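Local coordinates for extracellular solute-binding protein family 1 (Pseudothermotoga lettingae, PDB 5CI5) that binds alpha-D-tagatose and probably serves as the extracellular sugar receptor that delivers its ligand to an ABC transporter in the cell membrane, at residues L132-D137 against D326-W331; G337-R342 against I359-F364; K107-T112 against L318-T323. One frame throughout, in Å; residues are numbered along the deposited sequence.

Contact 1. Residues L132-D137 against D326-W331; sequences LPWYTD and DVWMKW. With T6T (alpha-D-tagatopyranose), chain C.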
loop_
_atom_site.group_PDB
_atom_site.type_symbol
_atom_site.label_atom_id
_atom_site.label_comp_id
_atom_site.label_asym_id
_atom_site.label_seq_id
_atom_site.Cartn_x
_atom_site.Cartn_y
_atom_site.Cartn_z
ATOM N N LEU A 132 -1.464 -14.853 6.203
ATOM C CA LEU A 132 -2.338 -15.220 5.083
ATOM C C LEU A 132 -2.710 -13.934 4.347
ATOM O O LEU A 132 -3.492 -13.154 4.867
ATOM C CB LEU A 132 -3.603 -15.930 5.568
ATOM C CG LEU A 132 -4.655 -16.219 4.493
ATOM C CD1 LEU A 132 -4.039 -16.866 3.244
ATOM C CD2 LEU A 132 -5.757 -17.066 5.095
ATOM N N PRO A 133 -2.132 -13.700 3.155
ATOM C CA PRO A 133 -2.504 -12.482 2.405
ATOM C C PRO A 133 -4.014 -12.433 2.179
ATOM O O PRO A 133 -4.578 -13.400 1.658
ATOM C CB PRO A 133 -1.723 -12.634 1.088
ATOM C CG PRO A 133 -0.536 -13.449 1.484
ATOM C CD PRO A 133 -1.106 -14.475 2.440
ATOM N N TRP A 134 -4.639 -11.327 2.561
ATOM C CA TRP A 134 -6.092 -11.162 2.440
ATOM C C TRP A 134 -6.488 -10.225 1.277
ATOM O O TRP A 134 -7.386 -10.552 0.504
ATOM C CB TRP A 134 -6.684 -10.647 3.757
ATOM C CG TRP A 134 -8.176 -10.567 3.667
ATOM C CD1 TRP A 134 -9.057 -11.629 3.755
ATOM C CD2 TRP A 134 -8.977 -9.411 3.384
ATOM N NE1 TRP A 134 -10.350 -11.185 3.574
ATOM C CE2 TRP A 134 -10.331 -9.837 3.348
ATOM C CE3 TRP A 134 -8.693 -8.053 3.187
ATOM C CZ2 TRP A 134 -11.390 -8.963 3.095
ATOM C CZ3 TRP A 134 -9.762 -7.173 2.941
ATOM C CH2 TRP A 134 -11.093 -7.637 2.907
ATOM N N TYR A 135 -5.876 -9.040 1.182
ATOM C CA TYR A 135 -5.998 -8.262 -0.049
ATOM C C TYR A 135 -4.640 -7.789 -0.489
ATOM O O TYR A 135 -3.691 -7.753 0.288
ATOM C CB TYR A 135 -6.971 -7.080 0.096
ATOM C CG TYR A 135 -6.463 -5.717 0.562
ATOM C CD1 TYR A 135 -5.725 -4.902 -0.284
ATOM C CD2 TYR A 135 -6.822 -5.208 1.804
ATOM C CE1 TYR A 135 -5.329 -3.627 0.118
ATOM C CE2 TYR A 135 -6.444 -3.933 2.212
ATOM C CZ TYR A 135 -5.705 -3.150 1.359
ATOM O OH TYR A 135 -5.371 -1.884 1.809
ATOM N N THR A 136 -4.554 -7.516 -1.781
ATOM C CA THR A 136 -3.318 -7.027 -2.352
ATOM C C THR A 136 -3.611 -5.867 -3.317
ATOM O O THR A 136 -4.773 -5.439 -3.490
ATOM C CB THR A 136 -2.556 -8.180 -3.045
ATOM O OG1 THR A 136 -1.234 -7.754 -3.404
ATOM C CG2 THR A 136 -3.291 -8.735 -4.277
ATOM N N ASP A 137 -2.539 -5.344 -3.892
ATOM C CA ASP A 137 -2.596 -4.199 -4.772
ATOM C C ASP A 137 -1.244 -4.008 -5.442
ATOM O O ASP A 137 -0.261 -4.673 -5.100
ATOM C CB ASP A 137 -2.990 -2.924 -3.992
ATOM C CG ASP A 137 -1.960 -2.528 -2.904
ATOM O OD1 ASP A 137 -0.766 -2.410 -3.238
ATOM O OD2 ASP A 137 -2.354 -2.338 -1.711
ATOM N N ASP A 326 -16.393 -17.406 -1.384
ATOM C CA ASP A 326 -17.700 -16.749 -1.318
ATOM C C ASP A 326 -17.587 -15.348 -0.725
ATOM O O ASP A 326 -18.219 -14.416 -1.217
ATOM C CB ASP A 326 -18.706 -17.568 -0.516
ATOM C CG ASP A 326 -19.150 -18.823 -1.248
ATOM O OD1 ASP A 326 -18.986 -18.884 -2.481
ATOM O OD2 ASP A 326 -19.699 -19.733 -0.587
ATOM N N VAL A 327 -16.774 -15.207 0.323
ATOM C CA VAL A 327 -16.628 -13.919 0.998
ATOM C C VAL A 327 -15.983 -12.916 0.063
ATOM O O VAL A 327 -16.456 -11.782 -0.049
ATOM C CB VAL A 327 -15.816 -14.053 2.321
ATOM C CG1 VAL A 327 -15.388 -12.703 2.858
ATOM C CG2 VAL A 327 -16.649 -14.796 3.358
ATOM N N TRP A 328 -14.923 -13.324 -0.634
ATOM C CA TRP A 328 -14.232 -12.374 -1.489
ATOM C C TRP A 328 -15.046 -12.065 -2.748
ATOM O O TRP A 328 -15.013 -10.943 -3.219
ATOM C CB TRP A 328 -12.825 -12.853 -1.844
ATOM C CG TRP A 328 -11.825 -12.043 -1.106
ATOM C CD1 TRP A 328 -11.092 -12.435 -0.007
ATOM C CD2 TRP A 328 -11.470 -10.682 -1.355
ATOM N NE1 TRP A 328 -10.288 -11.399 0.413
ATOM C CE2 TRP A 328 -10.503 -10.315 -0.396
ATOM C CE3 TRP A 328 -11.861 -9.743 -2.301
ATOM C CZ2 TRP A 328 -9.924 -9.045 -0.363
ATOM C CZ3 TRP A 328 -11.280 -8.487 -2.271
ATOM C CH2 TRP A 328 -10.337 -8.148 -1.293
HETATM N N MSE A 329 -15.785 -13.044 -3.278
HETATM C CA MSE A 329 -16.673 -12.759 -4.400
HETATM C C MSE A 329 -17.690 -11.681 -4.018
HETATM O O MSE A 329 -17.930 -10.728 -4.768
HETATM C CB MSE A 329 -17.398 -14.023 -4.869
HETATM C CG MSE A 329 -16.579 -14.857 -5.813
HETATM SE SE MSE A 329 -16.301 -13.973 -7.544
HETATM C CE MSE A 329 -17.853 -14.669 -8.485
ATOM N N LYS A 330 -18.291 -11.823 -2.846
ATOM C CA LYS A 330 -19.262 -10.854 -2.391
ATOM C C LYS A 330 -18.636 -9.490 -2.157
ATOM O O LYS A 330 -19.211 -8.454 -2.519
ATOM C CB LYS A 330 -19.947 -11.361 -1.121
ATOM C CG LYS A 330 -21.048 -10.435 -0.613
ATOM C CD LYS A 330 -21.831 -11.091 0.494
ATOM C CE LYS A 330 -22.964 -10.203 0.992
ATOM N NZ LYS A 330 -23.721 -10.868 2.103
ATOM N N TRP A 331 -17.461 -9.481 -1.559
ATOM C CA TRP A 331 -16.741 -8.231 -1.336
ATOM C C TRP A 331 -16.489 -7.481 -2.644
ATOM O O TRP A 331 -16.795 -6.298 -2.758
ATOM C CB TRP A 331 -15.414 -8.502 -0.620
ATOM C CG TRP A 331 -14.774 -7.246 -0.193
ATOM C CD1 TRP A 331 -14.186 -6.318 -0.999
ATOM C CD2 TRP A 331 -14.670 -6.755 1.138
ATOM N NE1 TRP A 331 -13.710 -5.267 -0.247
ATOM C CE2 TRP A 331 -14.002 -5.509 1.070
ATOM C CE3 TRP A 331 -15.061 -7.250 2.384
ATOM C CZ2 TRP A 331 -13.713 -4.755 2.205
ATOM C CZ3 TRP A 331 -14.776 -6.496 3.512
ATOM C CH2 TRP A 331 -14.117 -5.256 3.409
HETATM O O3 T6T C . -0.520 -0.979 -0.284
HETATM C C3 T6T C . -1.038 -1.091 1.038
HETATM C C4 T6T C . 0.132 -1.222 2.013
HETATM O O4 T6T C . 0.980 -2.308 1.617
HETATM C C5 T6T C . 0.891 0.087 2.013
HETATM O O5 T6T C . 1.993 0.020 2.919
HETATM C C6 T6T C . -0.042 1.239 2.369
HETATM O O6 T6T C . -1.096 1.297 1.408
HETATM C C2 T6T C . -1.882 0.103 1.348
HETATM O O2 T6T C . -2.544 -0.092 2.603
HETATM C C1 T6T C . -2.957 0.328 0.261
HETATM O O1 T6T C . -3.758 -0.773 0.036
#
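One face of the Trp134 indole is covered by NE1 of Trp328, which lies 3.3 Å from CE2 of Trp134, while the far edge of the same ring meets Trp331. There CH2 of Trp134 points into the face of Trp331 in a T-shaped pair, the six-membered rings 5.1 Å apart between centroids and their planes at 86°. Trp134 and Trp328 meet more obliquely, at 44°. CZ2, on the edge of Trp328, also presses on CB of Tyr135 at 3.6 Å. Trp134 reaches the helix because CG stands anti to the backbone N (chi1 -176°). The two indole NE1 atoms are both donors and cannot bond each other; that of Trp134 is used on the carbonyl of Leu322. Replacing Trp134 by a small residue such as alanine is likely to leave the face of Trp331 without its edge partner and open a gap beside Trp328. Beyond the bulge at Trp134 and Tyr135 the strand turns polar: OH of Tyr135 lies 2.6 Å from O1 of the tagatose, and OD2 of Asp137 accepts from its O1 and O3. The mainly apolar indoles thus pack the strand against the helix, whereas the hydroxyl of Tyr135 and the carboxylate of Asp137 suit the sugar.

Contact 2. Residues G337-R342 against I359-F364; sequences GPMPTR and IIFETF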
loop_
_atom_site.group_PDB
_atom_site.type_symbol
_atom_site.label_atom_id
_atom_site.label_comp_id
_atom_site.label_asym_id
_atom_site.label_seq_id
_atom_site.Cartn_x
_atom_site.Cartn_y
_atom_site.Cartn_z
ATOM N N GLY A 337 -13.125 -3.326 -4.902
ATOM C CA GLY A 337 -11.731 -3.276 -4.512
ATOM C C GLY A 337 -11.658 -3.540 -3.014
ATOM O O GLY A 337 -12.693 -3.559 -2.335
ATOM N N PRO A 338 -10.444 -3.751 -2.484
ATOM C CA PRO A 338 -9.182 -3.825 -3.232
ATOM C C PRO A 338 -9.055 -5.144 -3.999
ATOM O O PRO A 338 -10.047 -5.845 -4.196
ATOM C CB PRO A 338 -8.100 -3.725 -2.141
ATOM C CG PRO A 338 -8.827 -3.353 -0.866
ATOM C CD PRO A 338 -10.223 -3.874 -1.034
HETATM N N MSE A 339 -7.843 -5.498 -4.409
HETATM C CA MSE A 339 -7.645 -6.690 -5.197
HETATM C C MSE A 339 -7.644 -7.938 -4.320
HETATM O O MSE A 339 -6.937 -7.987 -3.300
HETATM C CB MSE A 339 -6.328 -6.596 -5.963
HETATM C CG MSE A 339 -6.030 -7.766 -6.851
HETATM SE SE MSE A 339 -4.470 -7.316 -7.933
HETATM C CE MSE A 339 -3.900 -9.064 -8.407
ATOM N N PRO A 340 -8.430 -8.953 -4.714
ATOM C CA PRO A 340 -8.378 -10.200 -3.958
ATOM C C PRO A 340 -7.001 -10.836 -4.067
ATOM O O PRO A 340 -6.397 -10.792 -5.139
ATOM C CB PRO A 340 -9.435 -11.100 -4.637
ATOM C CG PRO A 340 -10.309 -10.164 -5.484
ATOM C CD PRO A 340 -9.476 -8.953 -5.764
ATOM N N THR A 341 -6.521 -11.424 -2.980
ATOM C CA THR A 341 -5.336 -12.277 -3.038
ATOM C C THR A 341 -5.625 -13.628 -3.706
ATOM O O THR A 341 -4.690 -14.314 -4.069
ATOM C CB THR A 341 -4.765 -12.536 -1.650
ATOM O OG1 THR A 341 -5.760 -13.156 -0.820
ATOM C CG2 THR A 341 -4.315 -11.220 -1.042
ATOM N N ARG A 342 -6.902 -13.990 -3.858
ATOM C CA ARG A 342 -7.292 -15.229 -4.552
ATOM C C ARG A 342 -7.417 -15.034 -6.069
ATOM O O ARG A 342 -8.176 -14.186 -6.535
ATOM C CB ARG A 342 -8.631 -15.752 -4.043
ATOM C CG ARG A 342 -8.695 -16.184 -2.570
ATOM C CD ARG A 342 -10.101 -16.676 -2.246
ATOM N NE ARG A 342 -10.339 -17.951 -2.932
ATOM C CZ ARG A 342 -10.352 -19.152 -2.373
ATOM N NH1 ARG A 342 -10.187 -19.319 -1.067
ATOM N NH2 ARG A 342 -10.544 -20.216 -3.148
ATOM N N ILE A 359 -5.383 -2.940 -16.471
ATOM C CA ILE A 359 -4.113 -2.315 -16.229
ATOM C C ILE A 359 -3.462 -2.863 -14.950
ATOM O O ILE A 359 -2.248 -3.077 -14.878
ATOM C CB ILE A 359 -4.315 -0.774 -16.156
ATOM C CG1 ILE A 359 -4.871 -0.271 -17.503
ATOM C CG2 ILE A 359 -3.037 -0.100 -15.832
ATOM C CD1 ILE A 359 -5.380 1.198 -17.529
ATOM N N ILE A 360 -4.285 -3.100 -13.943
ATOM C CA ILE A 360 -3.813 -3.618 -12.661
ATOM C C ILE A 360 -3.266 -5.026 -12.831
ATOM O O ILE A 360 -2.154 -5.332 -12.405
ATOM C CB ILE A 360 -4.941 -3.589 -11.622
ATOM C CG1 ILE A 360 -5.313 -2.146 -11.307
ATOM C CG2 ILE A 360 -4.528 -4.283 -10.325
ATOM C CD1 ILE A 360 -6.618 -1.957 -10.552
ATOM N N PHE A 361 -4.044 -5.881 -13.480
ATOM C CA PHE A 361 -3.648 -7.272 -13.645
ATOM C C PHE A 361 -2.385 -7.411 -14.505
ATOM O O PHE A 361 -1.576 -8.303 -14.250
ATOM C CB PHE A 361 -4.806 -8.075 -14.238
ATOM C CG PHE A 361 -5.966 -8.275 -13.279
ATOM C CD1 PHE A 361 -5.754 -8.510 -11.927
ATOM C CD2 PHE A 361 -7.269 -8.219 -13.742
ATOM C CE1 PHE A 361 -6.819 -8.674 -11.057
ATOM C CE2 PHE A 361 -8.344 -8.390 -12.885
ATOM C CZ PHE A 361 -8.120 -8.613 -11.539
ATOM N N GLU A 362 -2.208 -6.532 -15.502
ATOM C CA GLU A 362 -1.023 -6.555 -16.343
ATOM C C GLU A 362 0.219 -6.062 -15.623
ATOM O O GLU A 362 1.311 -6.548 -15.878
ATOM C CB GLU A 362 -1.266 -5.717 -17.603
ATOM C CG GLU A 362 -2.047 -6.479 -18.628
ATOM C CD GLU A 362 -1.301 -7.735 -19.086
ATOM O OE1 GLU A 362 -0.197 -7.605 -19.665
ATOM O OE2 GLU A 362 -1.808 -8.845 -18.826
ATOM N N THR A 363 0.041 -5.112 -14.709
ATOM C CA THR A 363 1.169 -4.485 -14.018
ATOM C C THR A 363 1.629 -5.292 -12.794
ATOM O O THR A 363 2.827 -5.400 -12.508
ATOM C CB THR A 363 0.781 -3.060 -13.592
ATOM O OG1 THR A 363 0.452 -2.300 -14.760
ATOM C CG2 THR A 363 1.896 -2.366 -12.876
ATOM N N PHE A 364 0.654 -5.849 -12.075
ATOM C CA PHE A 364 0.882 -6.526 -10.793
ATOM C C PHE A 364 2.080 -7.497 -10.769
ATOM O O PHE A 364 2.881 -7.466 -9.854
ATOM C CB PHE A 364 -0.435 -7.233 -10.416
ATOM C CG PHE A 364 -0.403 -7.984 -9.116
ATOM C CD1 PHE A 364 -0.469 -7.309 -7.909
ATOM C CD2 PHE A 364 -0.339 -9.364 -9.102
ATOM C CE1 PHE A 364 -0.462 -7.992 -6.718
ATOM C CE2 PHE A 364 -0.336 -10.057 -7.905
ATOM C CZ PHE A 364 -0.392 -9.380 -6.714
#
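A Met-aromatic cluster joins the short strand 339-340 to helix 355-363 and Phe364 just beyond it, and at its centre the side chain of Met339, a selenomethionine in the crystal, reaches in between Ile360, Phe361 and Phe364. Its terminal methyl sits almost squarely over the middle of the Phe364 ring: CE of Met339 is 3.6 Å from the ring centroid and only 8° off the normal, a CH-pi contact. The selenium lies over the same face, SE of Met339 being 4.3 Å from the centroid of Phe364. Phe361 receives the methyl differently, at its rim and near its plane, with CE of Met339 4.0 Å from CE1 of Phe361. Ile360 supplies an aliphatic branch: CG2 of Ile360 lies 3.9 Å from SE of Met339 as the two side chains pass in opposite senses. Met339 gets this far because it is fully stretched, with CG opposite the backbone N (chi1 -178°) and the later torsions also near trans. A long, unbranched thioether suits this place, since its chalcogen (sulfur in the natural residue) and methyl can both lie over one ring face. The helical turn is secured by Thr363, whose OG1 donates to the carbonyl O of Ile359 at 2.8 Å; the backbone N of Thr363 reaches the same oxygen from the other face of its plane. Phe364 also meets Trp116 edge-to-face and touches Thr136, while the backbone of Met339 pairs with that of Thr136. Met339 is not among the pocket residues; its side chain is about 9 Å from the bound tagatose. Such a seam, in which a methionine from a sheet strand lies over a phenylalanine that follows a packed helix, is a Met-aromatic motif of a hydrophobic core, here between the mixed sheet and helix 355-363.

Contact 3. Residues K107-T112 against L318-T323; sequences KNWEGT and LAEYLT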
loop_
_atom_site.group_PDB
_atom_site.type_symbol
_atom_site.label_atom_id
_atom_site.label_comp_id
_atom_site.label_asym_id
_atom_site.label_seq_id
_atom_site.Cartn_x
_atom_site.Cartn_y
_atom_site.Cartn_z
ATOM N N LYS A 107 -0.900 -25.691 4.526
ATOM C CA LYS A 107 -0.743 -26.967 3.850
ATOM C C LYS A 107 -2.086 -27.699 3.742
ATOM O O LYS A 107 -2.307 -28.443 2.797
ATOM C CB LYS A 107 0.286 -27.837 4.577
ATOM C CG LYS A 107 0.549 -29.178 3.915
ATOM C CD LYS A 107 1.993 -29.283 3.428
ATOM C CE LYS A 107 2.142 -30.342 2.344
ATOM N NZ LYS A 107 3.059 -29.882 1.258
ATOM N N ASN A 108 -2.977 -27.494 4.706
ATOM C CA ASN A 108 -4.251 -28.214 4.709
ATOM C C ASN A 108 -5.409 -27.389 4.147
ATOM O O ASN A 108 -6.540 -27.853 4.122
ATOM C CB ASN A 108 -4.614 -28.661 6.124
ATOM C CG ASN A 108 -3.730 -29.796 6.623
ATOM O OD1 ASN A 108 -3.383 -30.704 5.871
ATOM N ND2 ASN A 108 -3.341 -29.727 7.885
ATOM N N TRP A 109 -5.142 -26.158 3.731
ATOM C CA TRP A 109 -6.218 -25.268 3.285
ATOM C C TRP A 109 -6.430 -25.314 1.771
ATOM O O TRP A 109 -5.467 -25.142 1.018
ATOM C CB TRP A 109 -5.907 -23.827 3.709
ATOM C CG TRP A 109 -6.997 -22.847 3.355
ATOM C CD1 TRP A 109 -8.336 -23.000 3.581
ATOM C CD2 TRP A 109 -6.840 -21.561 2.743
ATOM N NE1 TRP A 109 -9.026 -21.894 3.132
ATOM C CE2 TRP A 109 -8.128 -20.994 2.623
ATOM C CE3 TRP A 109 -5.741 -20.839 2.278
ATOM C CZ2 TRP A 109 -8.340 -19.738 2.055
ATOM C CZ3 TRP A 109 -5.952 -19.595 1.717
ATOM C CH2 TRP A 109 -7.244 -19.062 1.603
ATOM N N GLU A 110 -7.692 -25.502 1.352
ATOM C CA GLU A 110 -8.083 -25.524 -0.076
ATOM C C GLU A 110 -7.553 -24.334 -0.834
ATOM O O GLU A 110 -7.120 -24.451 -1.978
ATOM C CB GLU A 110 -9.626 -25.531 -0.246
ATOM C CG GLU A 110 -10.380 -24.320 0.392
ATOM C CD GLU A 110 -10.504 -23.047 -0.514
ATOM O OE1 GLU A 110 -10.319 -23.120 -1.749
ATOM O OE2 GLU A 110 -10.807 -21.959 0.034
ATOM N N GLY A 111 -7.584 -23.186 -0.166
ATOM C CA GLY A 111 -7.333 -21.913 -0.801
ATOM C C GLY A 111 -5.883 -21.577 -1.106
ATOM O O GLY A 111 -5.608 -20.644 -1.868
ATOM N N THR A 112 -4.947 -22.320 -0.525
ATOM C CA THR A 112 -3.549 -21.899 -0.550
ATOM C C THR A 112 -3.020 -21.728 -1.977
ATOM O O THR A 112 -2.336 -20.746 -2.275
ATOM C CB THR A 112 -2.702 -22.897 0.245
ATOM O OG1 THR A 112 -3.175 -22.893 1.605
ATOM C CG2 THR A 112 -1.220 -22.558 0.214
ATOM N N LEU A 318 -11.517 -17.975 11.539
ATOM C CA LEU A 318 -11.901 -16.665 11.019
ATOM C C LEU A 318 -11.074 -16.270 9.776
ATOM O O LEU A 318 -11.624 -15.779 8.795
ATOM C CB LEU A 318 -11.769 -15.596 12.117
ATOM C CG LEU A 318 -12.118 -14.147 11.758
ATOM C CD1 LEU A 318 -13.514 -14.038 11.177
ATOM C CD2 LEU A 318 -11.988 -13.261 13.017
ATOM N N ALA A 319 -9.757 -16.485 9.816
ATOM C CA ALA A 319 -8.889 -16.170 8.663
ATOM C C ALA A 319 -9.330 -16.962 7.419
ATOM O O ALA A 319 -9.440 -16.415 6.324
ATOM C CB ALA A 319 -7.433 -16.450 9.002
ATOM N N GLU A 320 -9.610 -18.235 7.622
ATOM C CA GLU A 320 -10.073 -19.130 6.564
ATOM C C GLU A 320 -11.372 -18.623 5.954
ATOM O O GLU A 320 -11.509 -18.511 4.727
ATOM C CB GLU A 320 -10.253 -20.523 7.163
ATOM C CG GLU A 320 -10.607 -21.629 6.253
ATOM C CD GLU A 320 -10.733 -22.901 7.069
ATOM O OE1 GLU A 320 -11.797 -23.110 7.681
ATOM O OE2 GLU A 320 -9.748 -23.634 7.165
ATOM N N TYR A 321 -12.304 -18.238 6.817
ATOM C CA TYR A 321 -13.576 -17.715 6.349
ATOM C C TYR A 321 -13.382 -16.407 5.574
ATOM O O TYR A 321 -13.913 -16.231 4.467
ATOM C CB TYR A 321 -14.542 -17.503 7.526
ATOM C CG TYR A 321 -15.693 -16.570 7.211
ATOM C CD1 TYR A 321 -16.864 -17.028 6.613
ATOM C CD2 TYR A 321 -15.596 -15.211 7.481
ATOM C CE1 TYR A 321 -17.911 -16.137 6.322
ATOM C CE2 TYR A 321 -16.625 -14.331 7.187
ATOM C CZ TYR A 321 -17.773 -14.793 6.611
ATOM O OH TYR A 321 -18.793 -13.886 6.316
ATOM N N LEU A 322 -12.623 -15.486 6.150
ATOM C CA LEU A 322 -12.415 -14.190 5.518
ATOM C C LEU A 322 -11.739 -14.276 4.151
ATOM O O LEU A 322 -11.949 -13.409 3.316
ATOM C CB LEU A 322 -11.597 -13.282 6.413
ATOM C CG LEU A 322 -12.306 -12.791 7.670
ATOM C CD1 LEU A 322 -11.360 -12.023 8.518
ATOM C CD2 LEU A 322 -13.535 -11.933 7.317
ATOM N N THR A 323 -10.930 -15.311 3.941
ATOM C CA THR A 323 -10.187 -15.458 2.701
ATOM C C THR A 323 -10.801 -16.563 1.840
ATOM O O THR A 323 -10.126 -17.108 0.976
ATOM C CB THR A 323 -8.690 -15.734 2.987
ATOM O OG1 THR A 323 -8.271 -14.978 4.134
ATOM C CG2 THR A 323 -7.842 -15.324 1.810
HETATM O O HOH W 1 -11.564 -20.912 2.846
#
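The indole of Trp109 and the side chain of Glu320 lie alongside, pointing opposite ways, with ring and carboxylate nearly parallel at 15° between their planes. The contact is made through the aliphatic part of the glutamate: CG of Glu320 comes within 3.5 Å of NE1 of Trp109, and OE2 of Glu320 stands 3.9 Å from CD1 of the ring. Glutamate suits a place of this kind, because its methylene can rest against an indole while the carboxylate turns to other partners, here NE1 of Trp316 and the ammonium of Lys317. Thr323 crosses the tryptophan at about a right angle. Its carbonyl O lies near the ring plane at the benzene edge, 3.4 Å from CZ2 of Trp109, and its methyl CG2 is 3.8 Å from CH2 of Trp109. The indole extends to helix 312-322 because CG points away from the backbone N (chi1 -177°). One face of the ring is covered by its own chain, with N of Gly111 over the centre; a side chain at Gly111 would run into CZ2 of Trp109, so glycine fits. The polar edge is served by a water that accepts from NE1 of Trp109 at 2.7 Å and donates both to OE2 of Glu110 at 3.1 Å and to the carbonyl O of Glu320 at 3.1 Å. At Thr323, just past the helix, OG1 donates to the carbonyl O of Ala319 (2.9 Å), an oxygen that also takes the backbone N-H of Thr323 from its opposite face. NH1 of Arg342 ties the two segments further, by a salt bridge to Glu110 and a hydrogen bond to the carbonyl of Thr323. The indole N-H is therefore satisfied through water, and the carbonyl oxygens at this C-terminal end of the helix probably carry extra negative potential, consistent with the arginine and water bound there.

Contacts 1 and 2, and likewise contacts 1 and 3, have centres about 11 Å apart, while those of contacts 2 and 3 are about 19 Å apart, so contact 1 lies between the others in the fold. Contacts 1 and 2 share the mixed sheet of this SBP_bac_1-family solute-binding protein, where strands 128-138 and 339-340 pair antiparallel, and contact 3 adjoins it through helix 312-322, which is followed directly by helix 325-335. Along the chain the segments of contacts 3 and 1 alternate, and contact 2 comes after both. Contact 3 lies farther from the chain's centre, and contact 1 alone of the three holds pocket residues. Distant parts of the sequence are thus brought together around the strand that reaches the sugar.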